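Local coordinates for PTS-dependent dihydroxyacetone kinase operon regulatory protein (Escherichia coli, PDB 4LRZ), which activates transcription of the dhaKLM operon from a sigma-70 promoter and represses its own expression, this N-terminal portion probably serving as its sensor region, at residues L85-N88 and T93-Q96. Numbering follows the deposited sequence.
Sequences LSRN and TLQQ
Methyl CD2 of Leu94 lies over one face of the Arg87 guanidinium, while at its edge, in the plane of the group, sits a single water. Arg87 NE donates to this water over 2.7 Å, and the water in turn donates to Leu94 O at 3.1 Å, a bridge from a strand side chain to a backbone carbonyl of the helix; no direct hydrogen bond joins the two segments. The bridge would help fix the rotation of the guanidinium above the leucine. The shape of the arginine makes this possible: CG is anti to the carbonyl carbon (chi1 -56°), and bends at chi2 and chi3 turn the guanidinium toward the helix, bringing one face toward Leu94 CD2 and NE toward the water.

Both methyls of Leu94 rest on the strand. Leu94 CD2 meets Arg87 CB at 3.9 Å, and Leu94 CD1 lies 3.7 Å from Asn88 C. The aliphatic part of Arg87 thus serves the apolar side of the contact and its nitrogens the polar side. The guanidinium has a second partner in Asp104, to which NH1 makes a long, weak ion pair.

The contact lies at the surface of the GAF domain, where strand 84-89 passes into helix 91-99 with one residue between them. That strand is outermost, within this chain, in the five-stranded antiparallel sheet of the GAF domain and pairs with strand 74-79, where Ile77 is shared by Leu85 and Ser86 in a classic beta bulge. Leu94 also touches Ala74 and Arg87 touches Phe76, both on strand 74-79, whereas the Asn88 side chain packs against Leu61 and Trp65 of helix 51-66.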
loop_
_atom_site.group_PDB
_atom_site.type_symbol
_atom_site.label_atom_id
_atom_site.label_comp_id
_atom_site.label_asym_id
_atom_site.label_seq_id
_atom_site.Cartn_x
_atom_site.Cartn_y
_atom_site.Cartn_z
ATOM N N LEU F 85 -14.691 -2.292 -18.689
ATOM C CA LEU F 85 -13.715 -3.399 -18.713
ATOM C C LEU F 85 -14.311 -4.704 -18.120
ATOM O O LEU F 85 -14.038 -5.801 -18.609
ATOM C CB LEU F 85 -12.444 -3.004 -17.943
ATOM C CG LEU F 85 -11.625 -1.841 -18.528
ATOM C CD1 LEU F 85 -10.565 -1.410 -17.539
ATOM C CD2 LEU F 85 -10.968 -2.231 -19.859
ATOM N N SER F 86 -15.114 -4.555 -17.061
ATOM C CA SER F 86 -15.742 -5.696 -16.378
ATOM C C SER F 86 -17.030 -5.285 -15.677
ATOM O O SER F 86 -17.174 -4.137 -15.226
ATOM C CB SER F 86 -14.777 -6.233 -15.335
ATOM O OG SER F 86 -14.999 -7.621 -15.093
ATOM N N ARG F 87 -17.962 -6.228 -15.583
ATOM C CA ARG F 87 -19.230 -6.026 -14.900
ATOM C C ARG F 87 -19.539 -7.203 -13.964
ATOM O O ARG F 87 -19.252 -8.343 -14.295
ATOM C CB ARG F 87 -20.355 -5.931 -15.943
ATOM C CG ARG F 87 -20.144 -4.843 -16.986
ATOM C CD ARG F 87 -20.350 -5.357 -18.406
ATOM N NE ARG F 87 -21.649 -5.961 -18.547
ATOM C CZ ARG F 87 -21.862 -7.270 -18.609
ATOM N NH1 ARG F 87 -20.835 -8.140 -18.581
ATOM N NH2 ARG F 87 -23.105 -7.697 -18.725
ATOM N N ASN F 88 -20.156 -6.953 -12.825
ATOM C CA ASN F 88 -20.650 -8.062 -12.017
ATOM C C ASN F 88 -21.782 -7.547 -11.173
ATOM O O ASN F 88 -22.130 -6.364 -11.305
ATOM C CB ASN F 88 -19.541 -8.740 -11.179
ATOM C CG ASN F 88 -19.048 -7.866 -10.080
ATOM O OD1 ASN F 88 -18.967 -8.271 -8.918
ATOM N ND2 ASN F 88 -18.733 -6.650 -10.420
ATOM N N THR F 93 -30.133 -7.383 -13.325
ATOM C CA THR F 93 -29.801 -5.986 -13.484
ATOM C C THR F 93 -28.794 -5.884 -14.638
ATOM O O THR F 93 -28.941 -5.054 -15.516
ATOM C CB THR F 93 -29.355 -5.373 -12.144
ATOM O OG1 THR F 93 -30.377 -5.613 -11.169
ATOM C CG2 THR F 93 -29.145 -3.902 -12.235
ATOM N N LEU F 94 -27.832 -6.789 -14.668
ATOM C CA LEU F 94 -26.866 -6.890 -15.749
ATOM C C LEU F 94 -27.523 -7.159 -17.079
ATOM O O LEU F 94 -27.076 -6.598 -18.087
ATOM C CB LEU F 94 -25.833 -7.971 -15.491
ATOM C CG LEU F 94 -24.864 -7.578 -14.377
ATOM C CD1 LEU F 94 -24.003 -8.774 -13.881
ATOM C CD2 LEU F 94 -24.025 -6.386 -14.847
ATOM N N GLN F 95 -28.574 -7.979 -17.112
ATOM C CA GLN F 95 -29.259 -8.119 -18.390
ATOM C C GLN F 95 -29.995 -6.842 -18.806
ATOM O O GLN F 95 -29.949 -6.498 -19.980
ATOM C CB GLN F 95 -30.118 -9.409 -18.541
ATOM C CG GLN F 95 -31.536 -9.393 -17.944
ATOM C CD GLN F 95 -32.635 -8.689 -18.788
ATOM O OE1 GLN F 95 -32.448 -8.386 -19.981
ATOM N NE2 GLN F 95 -33.803 -8.446 -18.154
ATOM N N GLN F 96 -30.634 -6.133 -17.871
ATOM C CA GLN F 96 -31.288 -4.854 -18.201
ATOM C C GLN F 96 -30.305 -3.773 -18.724
ATOM O O GLN F 96 -30.587 -3.074 -19.705
ATOM C CB GLN F 96 -32.092 -4.316 -17.025
ATOM C CG GLN F 96 -33.182 -5.273 -16.553
ATOM C CD GLN F 96 -33.857 -4.858 -15.240
ATOM O OE1 GLN F 96 -33.450 -3.897 -14.581
ATOM N NE2 GLN F 96 -34.909 -5.587 -14.863
HETATM O O HOH W 1 -24.260 -5.294 -18.146
#